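Local coordinates for E3 ubiquitin-protein ligase HERC2 (Homo sapiens, PDB 4L1M) that probably acts as an E3 ubiquitin ligase that attaches ubiquitin to target proteins, the part described here being its first RCC1-like beta-propeller domain, at residues 107-112 with 119-124; 99-104 with 156-161. All blocks are in the same frame, centred on the assembly; numbering follows the deposited sequence.

Interaction 1 of 2, residues 107-112 with 119-124. With SO4 (sulfate ion), chain G.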
ATOM      1  N   HIS A 107       7.269   3.789  -9.571  1.00 42.43           N
ATOM      2  CA  HIS A 107       7.530   5.075 -10.229  1.00 44.90           C
ATOM      3  C   HIS A 107       6.285   5.552 -10.986  1.00 43.33           C
ATOM      4  O   HIS A 107       6.398   6.199 -12.033  1.00 47.38           O
ATOM      5  CB  HIS A 107       8.721   4.948 -11.240  1.00 47.20           C
ATOM      6  CG  HIS A 107       9.982   4.459 -10.611  1.00 50.40           C
ATOM      7  ND1 HIS A 107      10.989   5.313 -10.209  1.00 53.14           N
ATOM      8  CD2 HIS A 107      10.373   3.211 -10.244  1.00 50.60           C
ATOM      9  CE1 HIS A 107      11.957   4.612  -9.638  1.00 54.71           C
ATOM     10  NE2 HIS A 107      11.605   3.335  -9.639  1.00 53.00           N
ATOM     11  N   HIS A 108       5.110   5.177 -10.514  1.00 39.89           N
ATOM     12  CA  HIS A 108       3.896   5.682 -11.093  1.00 40.90           C
ATOM     13  C   HIS A 108       2.868   5.884 -10.014  1.00 40.41           C
ATOM     14  O   HIS A 108       2.990   5.323  -8.941  1.00 41.68           O
ATOM     15  CB  HIS A 108       3.388   4.809 -12.238  1.00 40.72           C
ATOM     16  CG  HIS A 108       2.707   3.549 -11.805  1.00 40.75           C
ATOM     17  ND1 HIS A 108       3.376   2.528 -11.166  1.00 40.41           N
ATOM     18  CD2 HIS A 108       1.437   3.114 -11.986  1.00 40.13           C
ATOM     19  CE1 HIS A 108       2.540   1.527 -10.952  1.00 39.55           C
ATOM     20  NE2 HIS A 108       1.357   1.859 -11.440  1.00 39.91           N
ATOM     21  N   TYR A 109       1.870   6.708 -10.312  1.00 40.44           N
ATOM     22  CA  TYR A 109       0.948   7.198  -9.310  1.00 41.77           C
ATOM     23  C   TYR A 109      -0.458   7.085  -9.856  1.00 42.51           C
ATOM     24  O   TYR A 109      -0.660   7.218 -11.067  1.00 44.98           O
ATOM     25  CB  TYR A 109       1.288   8.653  -8.990  1.00 42.62           C
ATOM     26  CG  TYR A 109       2.776   8.845  -8.852  1.00 44.95           C
ATOM     27  CD1 TYR A 109       3.415   8.641  -7.644  1.00 44.83           C
ATOM     28  CD2 TYR A 109       3.548   9.152  -9.958  1.00 48.25           C
ATOM     29  CE1 TYR A 109       4.785   8.779  -7.521  1.00 46.79           C
ATOM     30  CE2 TYR A 109       4.913   9.285  -9.860  1.00 49.75           C
ATOM     31  CZ  TYR A 109       5.537   9.101  -8.637  1.00 50.32           C
ATOM     32  OH  TYR A 109       6.920   9.228  -8.565  1.00 51.88           O
ATOM     33  N   LEU A 110      -1.414   6.839  -8.963  1.00 40.74           N
ATOM     34  CA  LEU A 110      -2.833   6.985  -9.258  1.00 41.14           C
ATOM     35  C   LEU A 110      -3.500   7.973  -8.295  1.00 39.48           C
ATOM     36  O   LEU A 110      -3.122   8.075  -7.129  1.00 36.28           O
ATOM     37  CB  LEU A 110      -3.539   5.654  -9.088  1.00 41.69           C
ATOM     38  CG  LEU A 110      -3.065   4.514  -9.950  1.00 42.78           C
ATOM     39  CD1 LEU A 110      -3.938   3.303  -9.657  1.00 44.07           C
ATOM     40  CD2 LEU A 110      -3.147   4.846 -11.422  1.00 44.30           C
ATOM     41  N   ALA A 111      -4.515   8.662  -8.795  1.00 39.53           N
ATOM     42  CA  ALA A 111      -5.312   9.527  -7.982  1.00 40.57           C
ATOM     43  C   ALA A 111      -6.774   9.358  -8.339  1.00 42.87           C
ATOM     44  O   ALA A 111      -7.109   9.209  -9.511  1.00 44.50           O
ATOM     45  CB  ALA A 111      -4.880  10.960  -8.185  1.00 41.40           C
ATOM     46  N   LEU A 112      -7.645   9.413  -7.326  1.00 43.96           N
ATOM     47  CA  LEU A 112      -9.077   9.163  -7.492  1.00 45.16           C
ATOM     48  C   LEU A 112      -9.882  10.370  -7.032  1.00 46.89           C
ATOM     49  O   LEU A 112      -9.741  10.814  -5.908  1.00 45.23           O
ATOM     50  CB  LEU A 112      -9.502   7.943  -6.663  1.00 44.84           C
ATOM     51  CG  LEU A 112     -11.007   7.629  -6.626  1.00 46.96           C
ATOM     52  CD1 LEU A 112     -11.565   7.431  -8.025  1.00 47.97           C
ATOM     53  CD2 LEU A 112     -11.290   6.389  -5.812  1.00 47.69           C
ATOM     54  N   TYR A 119      -6.910   9.195 -12.322  1.00 44.56           N
ATOM     55  CA  TYR A 119      -5.793   9.822 -13.029  1.00 44.52           C
ATOM     56  C   TYR A 119      -4.563   8.996 -12.821  1.00 42.33           C
ATOM     57  O   TYR A 119      -4.397   8.389 -11.770  1.00 41.00           O
ATOM     58  CB  TYR A 119      -5.507  11.223 -12.491  1.00 44.77           C
ATOM     59  CG  TYR A 119      -6.629  12.178 -12.682  1.00 46.31           C
ATOM     60  CD1 TYR A 119      -7.752  12.129 -11.871  1.00 46.69           C
ATOM     61  CD2 TYR A 119      -6.579  13.148 -13.684  1.00 48.16           C
ATOM     62  CE1 TYR A 119      -8.795  13.026 -12.041  1.00 48.57           C
ATOM     63  CE2 TYR A 119      -7.606  14.055 -13.861  1.00 49.45           C
ATOM     64  CZ  TYR A 119      -8.712  13.989 -13.037  1.00 49.63           C
ATOM     65  OH  TYR A 119      -9.751  14.865 -13.222  1.00 52.23           O
ATOM     66  N   SER A 120      -3.691   8.969 -13.817  1.00 41.67           N
ATOM     67  CA  SER A 120      -2.426   8.237 -13.679  1.00 40.03           C
ATOM     68  C   SER A 120      -1.303   9.041 -14.266  1.00 39.97           C
ATOM     69  O   SER A 120      -1.509   9.814 -15.199  1.00 41.68           O
ATOM     70  CB  SER A 120      -2.508   6.876 -14.374  1.00 39.06           C
ATOM     71  OG  SER A 120      -2.664   7.044 -15.773  1.00 40.08           O
ATOM     72  N   TRP A 121      -0.125   8.890 -13.710  1.00 39.17           N
ATOM     73  CA  TRP A 121       1.061   9.471 -14.326  1.00 41.53           C
ATOM     74  C   TRP A 121       2.336   8.772 -13.867  1.00 41.74           C
ATOM     75  O   TRP A 121       2.299   7.887 -12.999  1.00 38.72           O
ATOM     76  CB  TRP A 121       1.121  10.993 -14.100  1.00 42.21           C
ATOM     77  CG  TRP A 121       1.351  11.467 -12.693  1.00 42.25           C
ATOM     78  CD1 TRP A 121       2.480  12.072 -12.225  1.00 42.76           C
ATOM     79  CD2 TRP A 121       0.431  11.440 -11.590  1.00 41.07           C
ATOM     80  NE1 TRP A 121       2.336  12.387 -10.906  1.00 41.90           N
ATOM     81  CE2 TRP A 121       1.092  12.011 -10.488  1.00 41.02           C
ATOM     82  CE3 TRP A 121      -0.862  10.961 -11.417  1.00 41.83           C
ATOM     83  CZ2 TRP A 121       0.493  12.138  -9.230  1.00 41.10           C
ATOM     84  CZ3 TRP A 121      -1.475  11.098 -10.159  1.00 41.24           C
ATOM     85  CH2 TRP A 121      -0.794  11.674  -9.089  1.00 41.14           C
ATOM     86  N   GLY A 122       3.456   9.166 -14.475  1.00 43.59           N
ATOM     87  CA  GLY A 122       4.747   8.560 -14.201  1.00 43.49           C
ATOM     88  C   GLY A 122       5.159   7.649 -15.328  1.00 44.40           C
ATOM     89  O   GLY A 122       4.857   7.922 -16.495  1.00 45.04           O
ATOM     90  N   CYS A 123       5.859   6.573 -14.975  1.00 45.15           N
ATOM     91  CA  CYS A 123       6.364   5.597 -15.942  1.00 46.45           C
ATOM     92  C   CYS A 123       5.239   4.845 -16.653  1.00 46.32           C
ATOM     93  O   CYS A 123       4.241   4.453 -16.036  1.00 45.83           O
ATOM     94  CB  CYS A 123       7.264   4.599 -15.244  1.00 46.97           C
ATOM     95  SG  CYS A 123       8.141   3.502 -16.387  1.00 55.99           S
ATOM     96  N   GLY A 124       5.418   4.640 -17.956  1.00 48.97           N
ATOM     97  CA  GLY A 124       4.397   4.061 -18.826  1.00 50.54           C
ATOM     98  C   GLY A 124       4.657   2.623 -19.246  1.00 50.71           C
ATOM     99  O   GLY A 124       3.787   2.002 -19.852  1.00 51.50           O
TER
HETATM  100  S   SO4 G 804      10.381   9.125  -9.879  1.00115.21           S
HETATM  101  O1  SO4 G 804      10.728  10.500  -9.449  1.00104.72           O
HETATM  102  O2  SO4 G 804      11.535   8.554 -10.628  1.00 97.51           O
HETATM  103  O3  SO4 G 804      10.088   8.295  -8.673  1.00121.89           O
HETATM  104  O4  SO4 G 804       9.155   9.143 -10.732  1.00101.88           O
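The side chain of Trp-121 has CG between its own backbone N and carbonyl carbon (chi1 68°), and that of Tyr-109 has CG anti to the carbonyl carbon, beside the backbone N (chi1 -43°); together these torsions lay the indole across the root of the tyrosine. The two residues form a hydrogen-bonded pair in the antiparallel hairpin at the middle of one four-stranded blade of the RCC1-like beta-propeller. CB of Tyr-109 sits 3.5 Å from the centroid of the Trp-121 six-membered ring, over its face, in a CH-pi contact. The phenol ring beyond lies obliquely beside the five-membered ring, with centroids 4.8 Å apart and planes inclined at 31°. At the indole edge, CZ3 meets Ala-111 CB at 3.9 Å; a methyl is small enough to sit there in the plane of the indole. This aromatic face turns toward strand 64-69 of the preceding blade, where Leu-66 touches both side chains.

On the other face, Leu-110 CD2 packs against Ser-120 CB at 3.6 Å, and Leu-110 goes on to touch Ile-158 and Cys-160 of the following blade. Ser-120 is compact enough for that face, and its OG is bonded to the carbonyl oxygen of Leu-129.

Backbone bonds run in both directions between Tyr-109 and Trp-121 and between Ala-111 and Tyr-119. Gly-122, whose positive phi suits glycine, lies opposite His-108 with their CA atoms 4.3 Å apart, a closeness that a residue without a side chain also suits. Beyond it, Cys-123 N donates almost straight to His-107 O at 3.0 Å. A sulfate, probably from the crystallisation liquor and also held by Arg-64 NE, takes a bond from Tyr-109 OH to sulfate O4 at 3.1 Å. His-107 ND1 donates weakly to sulfate O2 at 3.3 Å.

Interaction 2 of 2, residues 99-104 with 156-161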
ATOM      1  N   LYS A  99      -8.502   9.936  -2.995  1.00 43.28           N
ATOM      2  CA  LYS A  99      -7.530   8.868  -2.759  1.00 42.23           C
ATOM      3  C   LYS A  99      -6.339   9.014  -3.661  1.00 40.12           C
ATOM      4  O   LYS A  99      -6.444   9.541  -4.767  1.00 38.18           O
ATOM      5  CB  LYS A  99      -8.156   7.471  -2.937  1.00 43.12           C
ATOM      6  CG  LYS A  99      -9.100   7.093  -1.823  1.00 46.96           C
ATOM      7  CD  LYS A  99      -9.298   5.606  -1.702  1.00 50.30           C
ATOM      8  CE  LYS A  99     -10.490   5.324  -0.787  1.00 53.95           C
ATOM      9  NZ  LYS A  99     -10.796   3.865  -0.746  1.00 56.00           N
ATOM     10  N   ILE A 100      -5.199   8.544  -3.159  1.00 38.13           N
ATOM     11  CA  ILE A 100      -3.992   8.461  -3.927  1.00 36.96           C
ATOM     12  C   ILE A 100      -3.369   7.096  -3.733  1.00 35.85           C
ATOM     13  O   ILE A 100      -3.629   6.415  -2.769  1.00 34.84           O
ATOM     14  CB  ILE A 100      -2.974   9.547  -3.508  1.00 36.66           C
ATOM     15  CG1 ILE A 100      -2.802   9.571  -1.983  1.00 36.52           C
ATOM     16  CG2 ILE A 100      -3.407  10.885  -4.043  1.00 37.86           C
ATOM     17  CD1 ILE A 100      -1.791  10.588  -1.471  1.00 37.24           C
ATOM     18  N   ALA A 101      -2.513   6.707  -4.658  1.00 36.98           N
ATOM     19  CA  ALA A 101      -1.819   5.453  -4.530  1.00 36.30           C
ATOM     20  C   ALA A 101      -0.496   5.495  -5.256  1.00 37.55           C
ATOM     21  O   ALA A 101      -0.300   6.256  -6.207  1.00 40.21           O
ATOM     22  CB  ALA A 101      -2.674   4.326  -5.080  1.00 35.92           C
ATOM     23  N   ALA A 102       0.393   4.639  -4.789  1.00 38.14           N
ATOM     24  CA  ALA A 102       1.693   4.454  -5.347  1.00 38.69           C
ATOM     25  C   ALA A 102       2.260   3.285  -4.583  1.00 38.89           C
ATOM     26  O   ALA A 102       1.715   2.912  -3.585  1.00 42.02           O
ATOM     27  CB  ALA A 102       2.557   5.683  -5.152  1.00 38.82           C
ATOM     28  N   HIS A 103       3.371   2.726  -5.042  1.00 39.79           N
ATOM     29  CA  HIS A 103       3.955   1.553  -4.421  1.00 39.03           C
ATOM     30  C   HIS A 103       5.368   1.878  -4.036  1.00 39.83           C
ATOM     31  O   HIS A 103       6.056   2.575  -4.774  1.00 40.68           O
ATOM     32  CB  HIS A 103       3.960   0.410  -5.419  1.00 40.03           C
ATOM     33  CG  HIS A 103       4.395  -0.876  -4.835  1.00 40.06           C
ATOM     34  ND1 HIS A 103       5.715  -1.255  -4.797  1.00 41.41           N
ATOM     35  CD2 HIS A 103       3.697  -1.866  -4.237  1.00 37.64           C
ATOM     36  CE1 HIS A 103       5.817  -2.421  -4.189  1.00 39.16           C
ATOM     37  NE2 HIS A 103       4.603  -2.821  -3.858  1.00 39.03           N
ATOM     38  N   SER A 104       5.842   1.344  -2.916  1.00 41.70           N
ATOM     39  CA  SER A 104       7.133   1.795  -2.373  1.00 42.74           C
ATOM     40  C   SER A 104       8.375   1.431  -3.248  1.00 42.55           C
ATOM     41  O   SER A 104       9.458   1.993  -3.053  1.00 42.67           O
ATOM     42  CB  SER A 104       7.270   1.325  -0.926  1.00 41.97           C
ATOM     43  OG  SER A 104       7.610  -0.015  -0.895  1.00 43.68           O
ATOM     44  N   VAL A 156     -13.965   3.081  -6.485  1.00 44.09           N
ATOM     45  CA  VAL A 156     -13.866   3.543  -5.104  1.00 43.69           C
ATOM     46  C   VAL A 156     -12.551   3.211  -4.415  1.00 43.44           C
ATOM     47  O   VAL A 156     -12.302   3.722  -3.351  1.00 44.93           O
ATOM     48  CB  VAL A 156     -15.013   2.991  -4.245  1.00 45.20           C
ATOM     49  CG1 VAL A 156     -16.355   3.518  -4.757  1.00 47.65           C
ATOM     50  CG2 VAL A 156     -15.010   1.458  -4.216  1.00 43.98           C
ATOM     51  N   HIS A 157     -11.736   2.329  -4.975  1.00 44.55           N
ATOM     52  CA  HIS A 157     -10.418   2.050  -4.430  1.00 46.60           C
ATOM     53  C   HIS A 157      -9.373   1.982  -5.546  1.00 43.03           C
ATOM     54  O   HIS A 157      -9.687   1.621  -6.661  1.00 40.53           O
ATOM     55  CB  HIS A 157     -10.437   0.765  -3.635  1.00 53.54           C
ATOM     56  CG  HIS A 157      -9.306   0.666  -2.670  1.00 65.53           C
ATOM     57  ND1 HIS A 157      -8.099   0.047  -2.950  1.00 74.32           N
ATOM     58  CD2 HIS A 157      -9.185   1.176  -1.425  1.00 73.75           C
ATOM     59  CE1 HIS A 157      -7.297   0.166  -1.902  1.00 77.38           C
ATOM     60  NE2 HIS A 157      -7.934   0.849  -0.965  1.00 77.52           N
ATOM     61  N   ILE A 158      -8.144   2.371  -5.237  1.00 40.84           N
ATOM     62  CA  ILE A 158      -7.042   2.299  -6.192  1.00 39.89           C
ATOM     63  C   ILE A 158      -5.762   1.737  -5.544  1.00 38.69           C
ATOM     64  O   ILE A 158      -5.549   1.857  -4.327  1.00 36.26           O
ATOM     65  CB  ILE A 158      -6.712   3.666  -6.808  1.00 39.52           C
ATOM     66  CG1 ILE A 158      -6.601   4.734  -5.734  1.00 40.07           C
ATOM     67  CG2 ILE A 158      -7.764   4.038  -7.826  1.00 41.44           C
ATOM     68  CD1 ILE A 158      -5.961   6.026  -6.208  1.00 40.62           C
ATOM     69  N   ALA A 159      -4.929   1.100  -6.357  1.00 37.78           N
ATOM     70  CA  ALA A 159      -3.738   0.485  -5.836  1.00 37.97           C
ATOM     71  C   ALA A 159      -2.703   0.408  -6.923  1.00 40.33           C
ATOM     72  O   ALA A 159      -3.043   0.300  -8.083  1.00 44.22           O
ATOM     73  CB  ALA A 159      -4.059  -0.900  -5.315  1.00 37.56           C
ATOM     74  N   CYS A 160      -1.432   0.432  -6.524  1.00 40.52           N
ATOM     75  CA  CYS A 160      -0.326   0.245  -7.427  1.00 38.41           C
ATOM     76  C   CYS A 160       0.582  -0.894  -6.984  1.00 38.57           C
ATOM     77  O   CYS A 160       0.807  -1.116  -5.782  1.00 37.11           O
ATOM     78  CB  CYS A 160       0.517   1.500  -7.468  1.00 39.22           C
ATOM     79  SG  CYS A 160      -0.303   2.921  -8.193  1.00 39.71           S
ATOM     80  N   GLY A 161       1.131  -1.585  -7.974  1.00 38.76           N
ATOM     81  CA  GLY A 161       2.283  -2.449  -7.787  1.00 38.82           C
ATOM     82  C   GLY A 161       3.505  -1.725  -8.289  1.00 40.48           C
ATOM     83  O   GLY A 161       3.440  -0.540  -8.636  1.00 40.14           O
TER
HETATM   84  O   HOH W   1      -1.192   1.177  -3.732  1.00 28.89           O
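Lys-99 stretches across to the neighbouring blade with its chain extended beyond CG, and its NZ donates to Val-156 O at 3.0 Å, lying in the plane of that carbonyl. A long, flexible lysine suits a gap between innermost strands of successive propeller blades, which run nearly parallel (17°) with axes 6.3 Å apart and share no direct backbone hydrogen bond here. A classic beta bulge sets Val-156 and His-157 together opposite Ile-168 of the next strand, and the lysine side chain crosses that of His-157 at about a right angle, NZ coming obliquely to within 3.2 Å of the imidazole CD2.

Further in, the gap is filled by apolar groups. Ile-158 has CG1 between its backbone N and carbonyl carbon (chi1 48°), which carries CD1 over the opposite chain, 3.7 Å from Ile-100 C and 3.9 Å from Ala-101 CB. A methyl is all that Ala-101 presents, so the branched isoleucine can come close to the main chain. Cys-160 SG similarly rests 3.8 Å from Ala-102 CA.

With CG anti to the backbone N (chi1 -173°), His-103 brings its ring beside the end of the other strand. The ring edge at CD2 meets Cys-160 O at 3.4 Å, while ND1 accepts from the backbone N of Asp-105, helping to hold the ring's rotation. A water accepts from Cys-160 N at 2.9 Å and makes a weak bond to Ala-102 O. The blades are therefore joined by apolar packing with polar links at its two ends; the cationic lysine by itself would probably favour a neutral His-157, although Asp-209, which touches that histidine, may pull the other way.

Overall arrangement
From the N terminus, the chain enters this blade along strand 97-101, the first half of interaction 2, and turns into strand 108-113. A short turn then leads to strand 118-122, where interaction 1 closes a small hairpin loop. After the outermost strand 140-142 the chain crosses to the next blade, and strand 155-160 returns to the innermost position, closing the much longer loop of interaction 2, which encloses interaction 1 without crossing it. Residues 99-104 and 107-112 are bonded neighbours in one sheet: Leu-110 O meets Ala-101 N, and Leu-112 N meets Lys-99 O. Interaction 1 thus pairs the two central strands of a blade, while interaction 2 joins that blade to its successor near the propeller's centre.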